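PDB 5EPF: peroxiredoxin from Mycobacterium tuberculosis, which reduces hydrogen peroxide and organic hydroperoxides to water and alcohols as a thiol-specific peroxidase, protecting the cell against oxidative stress. Local coordinates for residues A[15-20]-A[105-109]; A[42-46]-A[121-125]; A[73-79]-A[94-100]; A[135-139]-A[151-156]. All blocks are in the same frame, centred on the assembly; numbering follows the deposited sequence.

Contact 1. Residues A[15-20]-A[105-109]; sequences VADFEL and VAAQF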
loop_
_atom_site.group_PDB
_atom_site.type_symbol
_atom_site.label_atom_id
_atom_site.label_comp_id
_atom_site.label_asym_id
_atom_site.label_seq_id
_atom_site.Cartn_x
_atom_site.Cartn_y
_atom_site.Cartn_z
ATOM N N VAL A 15 -10.242 -0.685 -9.663
ATOM C CA VAL A 15 -10.071 -1.569 -8.511
ATOM C C VAL A 15 -11.412 -1.789 -7.834
ATOM O O VAL A 15 -12.145 -0.837 -7.588
ATOM C CB VAL A 15 -9.086 -0.916 -7.518
ATOM C CG1 VAL A 15 -8.965 -1.735 -6.234
ATOM C CG2 VAL A 15 -7.740 -0.659 -8.197
ATOM N N ALA A 16 -11.719 -3.032 -7.477
ATOM C CA ALA A 16 -12.888 -3.289 -6.645
ATOM C C ALA A 16 -12.653 -2.791 -5.216
ATOM O O ALA A 16 -11.535 -2.827 -4.699
ATOM C CB ALA A 16 -13.185 -4.786 -6.627
ATOM N N ASP A 17 -13.707 -2.278 -4.586
ATOM C CA ASP A 17 -13.623 -1.872 -3.189
ATOM C C ASP A 17 -13.323 -3.095 -2.329
ATOM O O ASP A 17 -13.637 -4.225 -2.697
ATOM C CB ASP A 17 -14.954 -1.214 -2.793
ATOM C CG ASP A 17 -14.847 -0.337 -1.564
ATOM O OD1 ASP A 17 -13.724 -0.069 -1.081
ATOM O OD2 ASP A 17 -15.911 0.106 -1.072
ATOM N N PHE A 18 -12.690 -2.863 -1.183
ATOM C CA PHE A 18 -12.367 -3.944 -0.255
ATOM C C PHE A 18 -12.294 -3.378 1.152
ATOM O O PHE A 18 -12.165 -2.165 1.345
ATOM C CB PHE A 18 -11.042 -4.666 -0.606
ATOM C CG PHE A 18 -9.803 -3.792 -0.473
ATOM C CD1 PHE A 18 -9.193 -3.613 0.762
ATOM C CD2 PHE A 18 -9.246 -3.161 -1.576
ATOM C CE1 PHE A 18 -8.052 -2.814 0.884
ATOM C CE2 PHE A 18 -8.104 -2.381 -1.453
ATOM C CZ PHE A 18 -7.510 -2.202 -0.227
ATOM N N GLU A 19 -12.295 -4.294 2.134
ATOM C CA GLU A 19 -12.171 -3.968 3.554
ATOM C C GLU A 19 -11.158 -4.893 4.202
ATOM O O GLU A 19 -11.163 -6.103 3.962
ATOM C CB GLU A 19 -13.506 -4.138 4.304
ATOM C CG GLU A 19 -14.555 -3.101 3.957
ATOM C CD GLU A 19 -15.802 -3.244 4.815
ATOM O OE1 GLU A 19 -15.881 -4.190 5.638
ATOM O OE2 GLU A 19 -16.707 -2.400 4.671
ATOM N N LEU A 20 -10.295 -4.314 5.037
ATOM C CA LEU A 20 -9.320 -5.065 5.827
ATOM C C LEU A 20 -9.068 -4.311 7.120
ATOM O O LEU A 20 -9.198 -3.083 7.148
ATOM C CB LEU A 20 -7.971 -5.186 5.099
ATOM C CG LEU A 20 -7.916 -6.124 3.896
ATOM C CD1 LEU A 20 -6.544 -6.029 3.269
ATOM C CD2 LEU A 20 -8.249 -7.563 4.261
ATOM N N VAL A 105 -7.015 -9.734 -0.762
ATOM C CA VAL A 105 -6.857 -8.494 -1.505
ATOM C C VAL A 105 -5.642 -8.582 -2.419
ATOM O O VAL A 105 -5.678 -8.124 -3.568
ATOM C CB VAL A 105 -6.842 -7.285 -0.548
ATOM C CG1 VAL A 105 -6.616 -5.989 -1.312
ATOM C CG2 VAL A 105 -8.164 -7.207 0.228
ATOM N N ALA A 106 -4.569 -9.223 -1.954
ATOM C CA ALA A 106 -3.429 -9.474 -2.834
ATOM C C ALA A 106 -3.868 -10.211 -4.100
ATOM O O ALA A 106 -3.428 -9.880 -5.208
ATOM C CB ALA A 106 -2.365 -10.273 -2.082
ATOM N N ALA A 107 -4.728 -11.225 -3.950
ATOM C CA ALA A 107 -5.234 -11.950 -5.111
ATOM C C ALA A 107 -6.018 -11.028 -6.037
ATOM O O ALA A 107 -5.887 -11.110 -7.266
ATOM C CB ALA A 107 -6.096 -13.134 -4.661
ATOM N N GLN A 108 -6.831 -10.133 -5.467
ATOM C CA GLN A 108 -7.570 -9.181 -6.287
ATOM C C GLN A 108 -6.626 -8.337 -7.138
ATOM O O GLN A 108 -6.928 -8.031 -8.293
ATOM C CB GLN A 108 -8.428 -8.285 -5.395
ATOM C CG GLN A 108 -9.046 -7.120 -6.129
ATOM C CD GLN A 108 -9.593 -6.038 -5.210
ATOM O OE1 GLN A 108 -10.054 -5.005 -5.680
ATOM N NE2 GLN A 108 -9.527 -6.262 -3.904
ATOM N N PHE A 109 -5.471 -7.952 -6.587
ATOM C CA PHE A 109 -4.496 -7.130 -7.292
ATOM C C PHE A 109 -3.494 -7.947 -8.105
ATOM O O PHE A 109 -2.674 -7.362 -8.831
ATOM C CB PHE A 109 -3.767 -6.223 -6.297
ATOM C CG PHE A 109 -4.552 -5.002 -5.885
ATOM C CD1 PHE A 109 -4.311 -3.773 -6.502
ATOM C CD2 PHE A 109 -5.538 -5.074 -4.902
ATOM C CE1 PHE A 109 -5.016 -2.627 -6.137
ATOM C CE2 PHE A 109 -6.255 -3.938 -4.527
ATOM C CZ PHE A 109 -5.995 -2.715 -5.147
#

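Contact 2. Residues A[42-46]-A[121-125]; sequences FFYPA and PVKRT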
loop_
_atom_site.group_PDB
_atom_site.type_symbol
_atom_site.label_atom_id
_atom_site.label_comp_id
_atom_site.label_asym_id
_atom_site.label_seq_id
_atom_site.Cartn_x
_atom_site.Cartn_y
_atom_site.Cartn_z
ATOM N N PHE A 42 0.616 0.355 -1.039
ATOM C CA PHE A 42 1.908 -0.274 -1.271
ATOM C C PHE A 42 1.950 -1.640 -0.597
ATOM O O PHE A 42 1.931 -1.733 0.638
ATOM C CB PHE A 42 3.104 0.639 -0.953
ATOM C CG PHE A 42 3.342 0.984 0.519
ATOM C CD1 PHE A 42 4.281 0.275 1.270
ATOM C CD2 PHE A 42 2.728 2.082 1.111
ATOM C CE1 PHE A 42 4.552 0.617 2.591
ATOM C CE2 PHE A 42 2.996 2.428 2.446
ATOM C CZ PHE A 42 3.919 1.702 3.164
ATOM N N PHE A 43 1.988 -2.694 -1.419
ATOM C CA PHE A 43 2.115 -4.066 -0.938
ATOM C C PHE A 43 3.592 -4.344 -0.679
ATOM O O PHE A 43 4.441 -4.151 -1.561
ATOM C CB PHE A 43 1.645 -5.046 -2.012
ATOM C CG PHE A 43 0.156 -5.162 -2.156
ATOM C CD1 PHE A 43 -0.556 -6.155 -1.497
ATOM C CD2 PHE A 43 -0.527 -4.303 -3.006
ATOM C CE1 PHE A 43 -1.945 -6.263 -1.660
ATOM C CE2 PHE A 43 -1.892 -4.409 -3.198
ATOM C CZ PHE A 43 -2.606 -5.393 -2.520
ATOM N N TYR A 44 3.891 -4.852 0.510
ATOM C CA TYR A 44 5.261 -5.229 0.830
ATOM C C TYR A 44 5.301 -6.661 1.343
ATOM O O TYR A 44 4.348 -7.124 1.981
ATOM C CB TYR A 44 5.912 -4.275 1.849
ATOM C CG TYR A 44 5.131 -4.068 3.138
ATOM C CD1 TYR A 44 5.263 -4.947 4.215
ATOM C CD2 TYR A 44 4.284 -2.965 3.288
ATOM C CE1 TYR A 44 4.558 -4.733 5.406
ATOM C CE2 TYR A 44 3.582 -2.760 4.456
ATOM C CZ TYR A 44 3.729 -3.635 5.509
ATOM O OH TYR A 44 3.031 -3.397 6.660
ATOM N N PRO A 45 6.388 -7.393 1.070
ATOM C CA PRO A 45 6.390 -8.828 1.436
ATOM C C PRO A 45 6.290 -9.096 2.928
ATOM O O PRO A 45 5.546 -9.991 3.346
ATOM C CB PRO A 45 7.698 -9.368 0.820
ATOM C CG PRO A 45 8.139 -8.359 -0.174
ATOM C CD PRO A 45 7.481 -7.046 0.137
ATOM N N ALA A 46 7.041 -8.364 3.743
ATOM C CA ALA A 46 7.207 -8.761 5.135
ATOM C C ALA A 46 7.554 -7.541 5.972
ATOM O O ALA A 46 8.635 -6.958 5.821
ATOM C CB ALA A 46 8.289 -9.835 5.274
ATOM N N PRO A 121 4.764 -14.536 1.231
ATOM C CA PRO A 121 4.772 -13.065 1.144
ATOM C C PRO A 121 4.353 -12.575 -0.235
ATOM O O PRO A 121 4.666 -13.180 -1.269
ATOM C CB PRO A 121 6.233 -12.706 1.436
ATOM C CG PRO A 121 6.698 -13.811 2.369
ATOM C CD PRO A 121 6.023 -15.057 1.819
ATOM N N VAL A 122 3.638 -11.448 -0.247
ATOM C CA VAL A 122 3.188 -10.872 -1.520
ATOM C C VAL A 122 4.379 -10.406 -2.344
ATOM O O VAL A 122 5.482 -10.179 -1.834
ATOM C CB VAL A 122 2.213 -9.707 -1.288
ATOM C CG1 VAL A 122 0.937 -10.201 -0.625
ATOM C CG2 VAL A 122 2.870 -8.571 -0.493
ATOM N N LYS A 123 4.133 -10.222 -3.639
ATOM C CA LYS A 123 5.102 -9.591 -4.521
ATOM C C LYS A 123 5.048 -8.075 -4.300
ATOM O O LYS A 123 3.970 -7.480 -4.321
ATOM C CB LYS A 123 4.732 -9.937 -5.967
ATOM C CG LYS A 123 5.656 -9.416 -7.037
ATOM C CD LYS A 123 5.250 -9.942 -8.418
ATOM C CE LYS A 123 6.241 -9.516 -9.471
ATOM N NZ LYS A 123 5.922 -10.142 -10.788
ATOM N N ARG A 124 6.206 -7.452 -4.073
ATOM C CA ARG A 124 6.289 -6.026 -3.740
ATOM C C ARG A 124 5.798 -5.158 -4.898
ATOM O O ARG A 124 6.427 -5.122 -5.956
ATOM C CB ARG A 124 7.731 -5.648 -3.391
ATOM C CG ARG A 124 7.869 -4.221 -2.886
ATOM C CD ARG A 124 9.311 -3.756 -2.597
ATOM N NE ARG A 124 10.098 -4.699 -1.795
ATOM C CZ ARG A 124 10.159 -4.728 -0.463
ATOM N NH1 ARG A 124 9.475 -3.856 0.272
ATOM N NH2 ARG A 124 10.918 -5.635 0.152
ATOM N N THR A 125 4.690 -4.446 -4.711
ATOM C CA THR A 125 4.021 -3.740 -5.798
ATOM C C THR A 125 3.229 -2.595 -5.198
ATOM O O THR A 125 2.572 -2.781 -4.172
ATOM C CB THR A 125 3.035 -4.669 -6.533
ATOM O OG1 THR A 125 3.603 -5.974 -6.711
ATOM C CG2 THR A 125 2.654 -4.109 -7.873
HETATM O O HOH W 1 2.898 -10.431 2.452
#

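Contact 3. Residues A[73-79]-A[94-100]; sequences RVGISTD and DYPLLSD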
loop_
_atom_site.group_PDB
_atom_site.type_symbol
_atom_site.label_atom_id
_atom_site.label_comp_id
_atom_site.label_asym_id
_atom_site.label_seq_id
_atom_site.Cartn_x
_atom_site.Cartn_y
_atom_site.Cartn_z
ATOM N N ARG A 73 -1.262 7.525 2.011
ATOM C CA ARG A 73 -0.410 6.350 1.912
ATOM C C ARG A 73 -1.039 5.245 2.749
ATOM O O ARG A 73 -1.475 5.497 3.869
ATOM C CB ARG A 73 0.959 6.698 2.560
ATOM C CG ARG A 73 1.636 7.955 1.979
ATOM C CD ARG A 73 2.584 8.599 2.974
ATOM N NE ARG A 73 1.808 9.231 4.006
ATOM C CZ ARG A 73 2.266 9.565 5.197
ATOM N NH1 ARG A 73 3.550 9.430 5.522
ATOM N NH2 ARG A 73 1.428 10.103 6.050
ATOM N N VAL A 74 -1.072 4.023 2.225
ATOM C CA VAL A 74 -1.602 2.864 2.943
ATOM C C VAL A 74 -0.704 1.673 2.629
ATOM O O VAL A 74 -0.586 1.269 1.464
ATOM C CB VAL A 74 -3.051 2.526 2.554
ATOM C CG1 VAL A 74 -3.535 1.262 3.279
ATOM C CG2 VAL A 74 -3.992 3.704 2.844
ATOM N N GLY A 75 -0.053 1.095 3.663
ATOM C CA GLY A 75 0.714 -0.125 3.463
ATOM C C GLY A 75 -0.168 -1.344 3.612
ATOM O O GLY A 75 -1.194 -1.292 4.289
ATOM N N ILE A 76 0.238 -2.455 3.002
ATOM C CA ILE A 76 -0.550 -3.683 3.065
ATOM C C ILE A 76 0.375 -4.875 2.886
ATOM O O ILE A 76 1.293 -4.860 2.054
ATOM C CB ILE A 76 -1.712 -3.655 2.037
ATOM C CG1 ILE A 76 -2.544 -4.945 2.062
ATOM C CG2 ILE A 76 -1.208 -3.312 0.632
ATOM C CD1 ILE A 76 -3.819 -4.856 1.228
ATOM N N SER A 77 0.144 -5.910 3.689
ATOM C CA SER A 77 0.859 -7.171 3.518
ATOM C C SER A 77 0.003 -8.279 4.126
ATOM O O SER A 77 -1.052 -8.018 4.711
ATOM C CB SER A 77 2.235 -7.142 4.198
ATOM O OG SER A 77 2.043 -7.208 5.608
ATOM N N THR A 78 0.489 -9.518 4.031
ATOM C CA THR A 78 -0.190 -10.626 4.690
ATOM C C THR A 78 0.185 -10.768 6.161
ATOM O O THR A 78 -0.276 -11.713 6.802
ATOM C CB THR A 78 0.087 -11.945 3.962
ATOM O OG1 THR A 78 1.501 -12.187 3.940
ATOM C CG2 THR A 78 -0.475 -11.913 2.547
ATOM N N ASP A 79 1.009 -9.878 6.709
ATOM C CA ASP A 79 1.387 -10.000 8.111
ATOM C C ASP A 79 0.171 -9.798 9.023
ATOM O O ASP A 79 -0.732 -9.022 8.702
ATOM C CB ASP A 79 2.437 -8.952 8.447
ATOM C CG ASP A 79 3.733 -9.193 7.711
ATOM O OD1 ASP A 79 4.358 -10.242 7.959
ATOM O OD2 ASP A 79 4.133 -8.358 6.879
ATOM N N ASP A 94 2.747 7.286 10.386
ATOM C CA ASP A 94 1.579 8.154 10.496
ATOM C C ASP A 94 0.522 7.797 9.458
ATOM O O ASP A 94 -0.083 8.693 8.870
ATOM C CB ASP A 94 2.005 9.617 10.353
ATOM C CG ASP A 94 2.628 9.918 8.993
ATOM O OD1 ASP A 94 3.424 9.094 8.476
ATOM O OD2 ASP A 94 2.304 10.991 8.437
ATOM N N TYR A 95 0.301 6.511 9.200
ATOM C CA TYR A 95 -0.623 6.074 8.162
ATOM C C TYR A 95 -1.035 4.632 8.455
ATOM O O TYR A 95 -0.383 3.937 9.247
ATOM C CB TYR A 95 0.001 6.226 6.757
ATOM C CG TYR A 95 1.327 5.510 6.558
ATOM C CD1 TYR A 95 1.364 4.170 6.172
ATOM C CD2 TYR A 95 2.553 6.181 6.724
ATOM C CE1 TYR A 95 2.545 3.507 5.987
ATOM C CE2 TYR A 95 3.763 5.507 6.533
ATOM C CZ TYR A 95 3.755 4.170 6.167
ATOM O OH TYR A 95 4.921 3.469 5.944
ATOM N N PRO A 96 -2.085 4.138 7.804
ATOM C CA PRO A 96 -2.549 2.770 8.062
ATOM C C PRO A 96 -1.670 1.699 7.425
ATOM O O PRO A 96 -1.173 1.851 6.302
ATOM C CB PRO A 96 -3.952 2.756 7.431
ATOM C CG PRO A 96 -4.326 4.209 7.230
ATOM C CD PRO A 96 -3.013 4.867 6.915
ATOM N N LEU A 97 -1.519 0.594 8.157
ATOM C CA LEU A 97 -1.004 -0.666 7.627
ATOM C C LEU A 97 -2.139 -1.672 7.711
ATOM O O LEU A 97 -2.654 -1.921 8.808
ATOM C CB LEU A 97 0.167 -1.189 8.455
ATOM C CG LEU A 97 1.416 -0.312 8.544
ATOM C CD1 LEU A 97 2.476 -1.045 9.346
ATOM C CD2 LEU A 97 1.971 0.047 7.166
ATOM N N LEU A 98 -2.534 -2.238 6.568
ATOM C CA LEU A 98 -3.623 -3.201 6.514
ATOM C C LEU A 98 -3.079 -4.623 6.548
ATOM O O LEU A 98 -2.038 -4.930 5.944
ATOM C CB LEU A 98 -4.469 -3.006 5.253
ATOM C CG LEU A 98 -5.035 -1.596 5.045
ATOM C CD1 LEU A 98 -5.893 -1.591 3.788
ATOM C CD2 LEU A 98 -5.828 -1.130 6.269
ATOM N N SER A 99 -3.797 -5.495 7.244
ATOM C CA SER A 99 -3.460 -6.913 7.314
ATOM C C SER A 99 -4.384 -7.671 6.371
ATOM O O SER A 99 -5.604 -7.690 6.578
ATOM C CB SER A 99 -3.620 -7.433 8.739
ATOM O OG SER A 99 -3.449 -8.841 8.794
ATOM N N ASP A 100 -3.789 -8.298 5.362
ATOM C CA ASP A 100 -4.483 -9.103 4.361
ATOM C C ASP A 100 -4.199 -10.567 4.688
ATOM O O ASP A 100 -3.460 -11.252 3.982
ATOM C CB ASP A 100 -3.928 -8.706 2.984
ATOM C CG ASP A 100 -4.661 -9.346 1.828
ATOM O OD1 ASP A 100 -5.879 -9.624 1.910
ATOM O OD2 ASP A 100 -4.006 -9.526 0.780
#

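Contact 4. Residues A[135-139]-A[151-156]; sequences VLDVI and KALATL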
loop_
_atom_site.group_PDB
_atom_site.type_symbol
_atom_site.label_atom_id
_atom_site.label_comp_id
_atom_site.label_asym_id
_atom_site.label_seq_id
_atom_site.Cartn_x
_atom_site.Cartn_y
_atom_site.Cartn_z
ATOM N N VAL A 135 -6.736 2.883 -11.448
ATOM C CA VAL A 135 -5.293 2.800 -11.224
ATOM C C VAL A 135 -4.584 3.869 -12.059
ATOM O O VAL A 135 -4.693 3.894 -13.291
ATOM C CB VAL A 135 -4.764 1.395 -11.549
ATOM C CG1 VAL A 135 -3.267 1.317 -11.322
ATOM C CG2 VAL A 135 -5.473 0.329 -10.724
ATOM N N LEU A 136 -3.855 4.762 -11.383
ATOM C CA LEU A 136 -3.100 5.835 -12.025
ATOM C C LEU A 136 -1.661 5.443 -12.328
ATOM O O LEU A 136 -1.048 6.020 -13.235
ATOM C CB LEU A 136 -3.073 7.061 -11.115
ATOM C CG LEU A 136 -4.425 7.684 -10.791
ATOM C CD1 LEU A 136 -4.249 8.818 -9.794
ATOM C CD2 LEU A 136 -5.122 8.151 -12.071
ATOM N N ASP A 137 -1.093 4.509 -11.569
ATOM C CA ASP A 137 0.297 4.099 -11.764
ATOM C C ASP A 137 0.512 2.804 -10.998
ATOM O O ASP A 137 -0.198 2.524 -10.035
ATOM C CB ASP A 137 1.261 5.191 -11.262
ATOM C CG ASP A 137 2.669 5.086 -11.844
ATOM O OD1 ASP A 137 2.922 4.270 -12.749
ATOM O OD2 ASP A 137 3.525 5.852 -11.362
ATOM N N VAL A 138 1.480 2.015 -11.456
ATOM C CA VAL A 138 1.917 0.786 -10.800
ATOM C C VAL A 138 3.440 0.795 -10.746
ATOM O O VAL A 138 4.094 1.019 -11.771
ATOM C CB VAL A 138 1.425 -0.481 -11.527
ATOM C CG1 VAL A 138 1.863 -1.735 -10.767
ATOM C CG2 VAL A 138 -0.098 -0.457 -11.707
ATOM N N ILE A 139 3.998 0.569 -9.555
ATOM C CA ILE A 139 5.436 0.397 -9.370
ATOM C C ILE A 139 5.672 -1.054 -8.973
ATOM O O ILE A 139 5.191 -1.502 -7.927
ATOM C CB ILE A 139 6.026 1.375 -8.336
ATOM C CG1 ILE A 139 5.642 2.838 -8.632
ATOM C CG2 ILE A 139 7.559 1.194 -8.286
ATOM C CD1 ILE A 139 4.360 3.340 -7.910
ATOM N N LYS A 151 8.047 7.536 -7.316
ATOM C CA LYS A 151 7.263 7.503 -8.549
ATOM C C LYS A 151 5.804 7.816 -8.277
ATOM O O LYS A 151 5.163 8.514 -9.064
ATOM C CB LYS A 151 7.399 6.152 -9.259
ATOM C CG LYS A 151 8.750 5.943 -9.873
ATOM C CD LYS A 151 8.989 4.501 -10.267
ATOM C CE LYS A 151 8.025 3.982 -11.332
ATOM N NZ LYS A 151 8.226 4.646 -12.639
ATOM N N ALA A 152 5.269 7.330 -7.155
ATOM C CA ALA A 152 3.891 7.643 -6.805
ATOM C C ALA A 152 3.709 9.142 -6.624
ATOM O O ALA A 152 2.762 9.736 -7.160
ATOM C CB ALA A 152 3.493 6.900 -5.539
ATOM N N LEU A 153 4.629 9.778 -5.897
ATOM C CA LEU A 153 4.544 11.217 -5.687
ATOM C C LEU A 153 4.672 11.970 -7.005
ATOM O O LEU A 153 3.928 12.932 -7.249
ATOM C CB LEU A 153 5.601 11.653 -4.666
ATOM C CG LEU A 153 5.652 13.126 -4.286
ATOM C CD1 LEU A 153 4.327 13.564 -3.664
ATOM C CD2 LEU A 153 6.830 13.420 -3.353
ATOM N N ALA A 154 5.586 11.538 -7.888
ATOM C CA ALA A 154 5.734 12.238 -9.167
ATOM C C ALA A 154 4.475 12.103 -10.026
ATOM O O ALA A 154 4.052 13.066 -10.677
ATOM C CB ALA A 154 6.982 11.753 -9.906
ATOM N N THR A 155 3.843 10.927 -10.020
ATOM C CA THR A 155 2.588 10.767 -10.745
ATOM C C THR A 155 1.512 11.694 -10.202
ATOM O O THR A 155 0.785 12.348 -10.973
ATOM C CB THR A 155 2.139 9.319 -10.659
ATOM O OG1 THR A 155 3.042 8.528 -11.441
ATOM C CG2 THR A 155 0.705 9.181 -11.175
ATOM N N LEU A 156 1.396 11.782 -8.877
ATOM C CA LEU A 156 0.376 12.645 -8.292
ATOM C C LEU A 156 0.657 14.120 -8.583
ATOM O O LEU A 156 -0.269 14.895 -8.869
ATOM C CB LEU A 156 0.297 12.374 -6.786
ATOM C CG LEU A 156 -0.233 10.974 -6.476
ATOM C CD1 LEU A 156 0.119 10.527 -5.055
ATOM C CD2 LEU A 156 -1.757 10.925 -6.713
HETATM O O HOH W 2 5.902 6.360 -12.516
#

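Contact 1. Residues A[15-20]-A[105-109]
F18 lays its ring against V105 of the helix at residues 104-109, and following the side chain outward explains most of the contact. CB of F18 lies 3.9 Å from V105 CG2. With chi1 at 65°, CG is lodged between the backbone N and the carbonyl carbon, and this turn brings the ring under the valine. F18 CD1 then meets V105 CG2 at 3.8 Å, while CG1 of the same valine sits over the middle of one ring face, 3.8 Å from the centroid and 6° off the normal: a CH-pi contact with the methyl almost squarely above the ring. Being centred, V105 CG1 is near the ring atoms all round, from CG through CE1 out to F18 CZ at 4.0 Å. Farther along the ring, F18 CE2 meets F109 CE2 at 3.9 Å, lying at the edge of the F109 ring. The valine is shared, since L20 CD1 packs on V105 CG2 at 3.6 Å. Toward the N terminus, V15 CG1 closes on F109 CZ at 3.3 Å, a tight carbon-carbon approach. I76 of the central sheet also touches L20 and V105, and L41 touches F18 and F109. The methyl over the ring and the V105 methyl shared by F18 and L20 make this largely an apolar join.

Contact 2. Residues A[42-46]-A[121-125]
P45 crosses R124 at about a right angle, setting its CD over the centre of one guanidinium face, 3.6 Å from R124 CZ. The arginine leaves its backbone extended, with CG trans to N (chi1 -174°), and bends at chi3 (-48°), which turns the flat group toward the proline. The guanidinium has its polar partner elsewhere: NH1 forms a salt bridge with E55 of helix 50-61, and the side chain also touches C52, the probable peroxidatic cysteine. P45 also meets P121, CB to CB at 3.7 Å. V122 points CG2 at the backbone, 3.2 Å from Y44 O. A water joins the two segments here, donating to P45 O and accepting from V122 N at 3.0 Å. Deeper in, F43 and T125 form an antiparallel hydrogen-bonded pair: F43 N to T125 O is 2.8 Å and T125 N to F43 O is 3.2 Å. The F43 ring takes T125 O at its edge, in plane, while T125 OG1 turns back to K123 O, which it meets from above the carbonyl plane. In chemical terms, P45 CD over one face and the E55 salt bridge together would limit the rotation of the R124 guanidinium beside C52, the likely active-site cysteine.

Contact 3. Residues A[73-79]-A[94-100]
R73 meets D94 in an end-on, two-nitrogen salt bridge, ahead of the parallel pairing; the two segments carry the strands of a right-handed beta-alpha-beta crossover, 72-77 and 97-99, connected through helix 81-91 in this thioredoxin-like fold. R73 NH2 to D94 OD2 is 2.7 Å and nearly straight at 173°, with the oxygen in the guanidinium plane but the nitrogen well above the carboxylate plane. R73 NH1 to D94 OD1 is 3.0 Å and more bent; NH1 also donates to F59 O. The planes therefore do not lie flat together, being 65° apart. Y95 CD2 covers one face of the same guanidinium, while the tyrosine OH bonds to A56 O. Next, V74 CG1 packs on L98 CG at 3.7 Å, on the sheet side that also carries I76. At G75 the backbone ladder begins: G75 N donates to P96 O, and L98 N donates to G75 O at 2.8 Å. L97 CD2 lies 3.9 Å from G75 CA, packing directly on the glycine backbone. I76 continues the apolar surface, its CG1 reaching toward L98 CB and D100 CB. S77 carries the ladder on, its N bonding to L98 O and its O receiving D100 N at 2.8 Å, and its OG accepts from D79 N in an ST turn. T78 CG2 then rests against D100 O. Where the strand has ended, D79 takes over: S99, its OG trans to the backbone N (chi1 173°), places that hydroxyl 2.7 Å from D79 O.

Contact 4. Residues A[135-139]-A[151-156]
D137 and T155 make the direct polar link between strand 135-139 and the C-terminal helix: T155 OG1 donates to D137 OD2 at 2.7 Å, approaching from above the carboxylate plane, 48° out of it. D137 OD2 also receives a water at 2.7 Å, and that water accepts from K151 NZ at 2.9 Å; K151 NZ itself stays 5.0 Å from D137 OD2. Beside this polar edge runs an apolar one. The I139 and K151 side chains lie alongside each other, running opposite ways, with I139 CG1 3.8 Å from K151 CE and equally near K151 CB. Bends at chi3 and chi4 curl the lysine over the isoleucine and return NZ to the water. I139 CD1 reaches on toward A152, its closest approach being to the A152 backbone N at 4.2 Å. T155 CG2 faces D137 CB and L136, and L136 CD1 meets L156 CD2 more loosely, at 4.5 Å. Outward from this shell, D137 has CG trans to its N (chi1 -160°), and its OD1 takes a weak bond from V138 N. Backbone bonds from L136 and D137 to V128 seat this outer strand on 125-129, while A152 and L156 also touch V40. The segment axes lie 8.9 Å apart at 156°, nearly antiparallel. Chemically, one carboxylate oxygen serves a hydroxyl and a water; the water bridges K151 to D137, and the nearby positive charge would probably favour the ionised carboxylate.

From the N terminus, contact 1 opens first, and the loop closed by 15-20 and 105-109 encloses the whole of contact 3, whose own loop is the short crossover holding helix 81-91. Contact 2 opens inside contact 1 but closes beyond it, at 121-125, so the two cross while contact 3 nests within both. Contact 4 follows in series near the C terminus. Contacts 2, 3 and 4 all reach the mixed sheet: F42 bonds to V74 and I76, and T125 packs on V138. Contact 1 fits the N-terminal segment and helix 104-109 to that sheet, with D100 receiving the N-H groups of V105 and A106. Contact 4 adds helix 145-158.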